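Local structure of malonyl CoA-ACP transacylase (Xanthomonas oryzae pv. oryzae, 3K89) at residues 64-69 with 114-119. The protein probably transfers the malonyl group from malonyl-CoA to holo-acyl carrier protein, supplying malonyl-ACP for fatty acid synthesis. Sequence-based numbering, arbitrary orientation.
Sequences TQPALL and HLVRLR
Val116 fits against the kinked turn of 64-69 with both methyls. Val116 CG2 reaches the backbone N of Pro66 at 3.5 Å, the nitrogen that, being proline's, has no hydrogen bond to the preceding turn; Val116 CG1 meets Leu69 CD1 at 4.1 Å. Arg117 brings its backbone and CB past the proline ring, and the CA atoms of Pro66 and Arg117 are 5.7 Å apart, the shortest CA-CA distance between the two segments. The rest of Arg117 leads away, to a salt bridge with Glu62. Arg119, with CG anti to the backbone N and its chain extended as far as NE, carries the guanidinium across the end of Gln65. Arg119 NH1 donates to Gln65 OE1 over 2.8 Å with an N-H...O angle of 153°. The acceptor lies in the guanidinium plane, whereas the donor stands above the amide's carbonyl plane, 61° out of it. Thr61 OG1 bonds Gln65 NE2, consistent with an amide orientation that presents OE1 to the arginine. Arg119 NH2 bonds Gln252 OE1 and Ser94 OG, an arrangement consistent with Gln65 acting from the second shell to orient an arginine beside the predicted active-site serine. The segment axes approach to 8.0 Å with 150° between their N-to-C directions, so these turns of helices 61-81 and 109-126 run nearly antiparallel. Helix 95-103, which follows strand 86-92 of the parallel sheet, touches both through Leu95, while helix 208-219 packs against Leu115 and Leu118.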
ATOM      1  N   THR A  64       9.889   5.281  -4.159  1.00 12.02           N
ATOM      2  CA  THR A  64       8.549   5.586  -3.641  1.00 12.11           C
ATOM      3  C   THR A  64       8.270   4.788  -2.384  1.00 11.35           C
ATOM      4  O   THR A  64       7.672   5.309  -1.438  1.00 11.56           O
ATOM      5  CB  THR A  64       7.442   5.233  -4.646  1.00 12.38           C
ATOM      6  OG1 THR A  64       7.883   5.580  -5.961  1.00 13.50           O
ATOM      7  CG2 THR A  64       6.164   5.973  -4.322  1.00 14.11           C
ATOM      8  N   GLN A  65       8.671   3.522  -2.397  1.00 10.29           N
ATOM      9  CA  GLN A  65       8.323   2.602  -1.306  1.00  9.54           C
ATOM     10  C   GLN A  65       8.918   3.041   0.044  1.00  9.96           C
ATOM     11  O   GLN A  65       8.166   3.239   0.980  1.00  9.18           O
ATOM     12  CB  GLN A  65       8.688   1.155  -1.656  1.00  9.89           C
ATOM     13  CG  GLN A  65       7.736   0.577  -2.715  1.00  9.77           C
ATOM     14  CD  GLN A  65       7.964  -0.891  -2.929  1.00  9.79           C
ATOM     15  OE1 GLN A  65       8.117  -1.669  -1.973  1.00 10.25           O
ATOM     16  NE2 GLN A  65       7.967  -1.301  -4.196  1.00 11.50           N
ATOM     17  N   PRO A  66      10.251   3.236   0.139  1.00  9.85           N
ATOM     18  CA  PRO A  66      10.745   3.742   1.443  1.00 10.02           C
ATOM     19  C   PRO A  66      10.245   5.147   1.791  1.00 10.00           C
ATOM     20  O   PRO A  66      10.056   5.476   2.972  1.00  9.41           O
ATOM     21  CB  PRO A  66      12.277   3.729   1.273  1.00  9.72           C
ATOM     22  CG  PRO A  66      12.505   3.775  -0.250  1.00 10.35           C
ATOM     23  CD  PRO A  66      11.346   2.982  -0.820  1.00 10.74           C
ATOM     24  N   ALA A  67      10.021   5.983   0.788  1.00  9.88           N
ATOM     25  CA  ALA A  67       9.466   7.310   1.039  1.00 10.03           C
ATOM     26  C   ALA A  67       8.057   7.254   1.656  1.00  9.96           C
ATOM     27  O   ALA A  67       7.777   7.968   2.624  1.00 10.31           O
ATOM     28  CB  ALA A  67       9.468   8.128  -0.247  1.00 10.67           C
ATOM     29  N   LEU A  68       7.196   6.390   1.114  1.00  9.97           N
ATOM     30  CA  LEU A  68       5.853   6.215   1.642  1.00  9.58           C
ATOM     31  C   LEU A  68       5.836   5.480   2.967  1.00  9.31           C
ATOM     32  O   LEU A  68       4.967   5.730   3.805  1.00 10.07           O
ATOM     33  CB  LEU A  68       4.986   5.449   0.650  1.00  9.20           C
ATOM     34  CG  LEU A  68       4.521   6.313  -0.518  1.00 10.57           C
ATOM     35  CD1 LEU A  68       3.779   5.410  -1.480  1.00 11.18           C
ATOM     36  CD2 LEU A  68       3.630   7.448  -0.021  1.00 10.31           C
ATOM     37  N   LEU A  69       6.775   4.562   3.155  1.00  8.65           N
ATOM     38  CA  LEU A  69       6.910   3.903   4.454  1.00  8.79           C
ATOM     39  C   LEU A  69       7.297   4.908   5.548  1.00  9.56           C
ATOM     40  O   LEU A  69       6.694   4.927   6.627  1.00  9.02           O
ATOM     41  CB  LEU A  69       7.893   2.738   4.381  1.00  9.32           C
ATOM     42  CG  LEU A  69       7.893   1.890   5.660  1.00  9.97           C
ATOM     43  CD1 LEU A  69       7.868   0.378   5.407  1.00 14.07           C
ATOM     44  CD2 LEU A  69       9.070   2.284   6.521  1.00 13.60           C
ATOM     45  N   HIS A 114      14.915  -0.224   4.667  1.00 11.81           N
ATOM     46  CA  HIS A 114      15.883  -1.001   3.872  1.00 12.66           C
ATOM     47  C   HIS A 114      15.159  -2.077   3.056  1.00 11.97           C
ATOM     48  O   HIS A 114      15.397  -2.241   1.842  1.00 12.16           O
ATOM     49  CB  HIS A 114      16.927  -1.632   4.795  1.00 13.83           C
ATOM     50  CG  HIS A 114      17.843  -2.596   4.105  1.00 17.64           C
ATOM     51  ND1 HIS A 114      18.704  -2.213   3.099  1.00 23.16           N
ATOM     52  CD2 HIS A 114      18.049  -3.920   4.296  1.00 22.84           C
ATOM     53  CE1 HIS A 114      19.391  -3.263   2.688  1.00 24.17           C
ATOM     54  NE2 HIS A 114      19.015  -4.311   3.401  1.00 23.60           N
ATOM     55  N   LEU A 115      14.250  -2.786   3.715  1.00 11.09           N
ATOM     56  CA  LEU A 115      13.573  -3.898   3.089  1.00 10.88           C
ATOM     57  C   LEU A 115      12.738  -3.471   1.877  1.00 11.18           C
ATOM     58  O   LEU A 115      12.723  -4.163   0.869  1.00 12.09           O
ATOM     59  CB  LEU A 115      12.698  -4.622   4.115  1.00 10.66           C
ATOM     60  CG  LEU A 115      11.928  -5.858   3.632  1.00 11.97           C
ATOM     61  CD1 LEU A 115      12.865  -6.927   3.067  1.00 12.43           C
ATOM     62  CD2 LEU A 115      11.067  -6.426   4.764  1.00 12.67           C
ATOM     63  N   VAL A 116      12.024  -2.357   1.993  1.00 10.76           N
ATOM     64  CA  VAL A 116      11.167  -1.944   0.878  1.00 10.76           C
ATOM     65  C   VAL A 116      11.936  -1.259  -0.247  1.00 11.18           C
ATOM     66  O   VAL A 116      11.486  -1.283  -1.395  1.00 11.52           O
ATOM     67  CB  VAL A 116       9.916  -1.151   1.323  1.00 10.32           C
ATOM     68  CG1 VAL A 116       9.103  -1.973   2.337  1.00 11.27           C
ATOM     69  CG2 VAL A 116      10.309   0.234   1.881  1.00 10.08           C
ATOM     70  N   ARG A 117      13.094  -0.666   0.060  1.00 11.61           N
ATOM     71  CA  ARG A 117      14.003  -0.263  -1.023  1.00 12.60           C
ATOM     72  C   ARG A 117      14.398  -1.513  -1.835  1.00 12.61           C
ATOM     73  O   ARG A 117      14.331  -1.495  -3.077  1.00 12.90           O
ATOM     74  CB  ARG A 117      15.244   0.464  -0.479  1.00 12.90           C
ATOM     75  CG  ARG A 117      16.299   0.782  -1.570  1.00 15.86           C
ATOM     76  CD  ARG A 117      16.302   2.234  -1.945  1.00 19.27           C
ATOM     77  NE  ARG A 117      17.116   2.512  -3.141  1.00 20.34           N
ATOM     78  CZ  ARG A 117      18.380   2.942  -3.130  1.00 19.52           C
ATOM     79  NH1 ARG A 117      19.027   3.148  -1.988  1.00 20.93           N
ATOM     80  NH2 ARG A 117      19.004   3.166  -4.291  1.00 20.52           N
ATOM     81  N   LEU A 118      14.762  -2.592  -1.140  1.00 12.26           N
ATOM     82  CA  LEU A 118      15.083  -3.867  -1.801  1.00 12.46           C
ATOM     83  C   LEU A 118      13.872  -4.411  -2.545  1.00 12.56           C
ATOM     84  O   LEU A 118      13.988  -4.834  -3.698  1.00 12.49           O
ATOM     85  CB  LEU A 118      15.605  -4.914  -0.818  1.00 13.06           C
ATOM     86  CG  LEU A 118      16.966  -4.660  -0.177  1.00 15.05           C
ATOM     87  CD1 LEU A 118      17.300  -5.820   0.744  1.00 15.81           C
ATOM     88  CD2 LEU A 118      18.060  -4.467  -1.238  1.00 16.73           C
ATOM     89  N   ARG A 119      12.698  -4.371  -1.902  1.00 11.51           N
ATOM     90  CA  ARG A 119      11.470  -4.846  -2.551  1.00 11.00           C
ATOM     91  C   ARG A 119      11.241  -4.145  -3.897  1.00 11.35           C
ATOM     92  O   ARG A 119      11.024  -4.808  -4.924  1.00 11.93           O
ATOM     93  CB  ARG A 119      10.256  -4.642  -1.613  1.00 10.54           C
ATOM     94  CG  ARG A 119       8.905  -5.150  -2.159  1.00 10.42           C
ATOM     95  CD  ARG A 119       7.859  -5.022  -1.048  1.00  9.84           C
ATOM     96  NE  ARG A 119       6.498  -5.420  -1.445  1.00  8.52           N
ATOM     97  CZ  ARG A 119       5.592  -4.605  -1.991  1.00  8.55           C
ATOM     98  NH1 ARG A 119       5.911  -3.349  -2.283  1.00  8.89           N
ATOM     99  NH2 ARG A 119       4.355  -5.055  -2.257  1.00  9.97           N
TER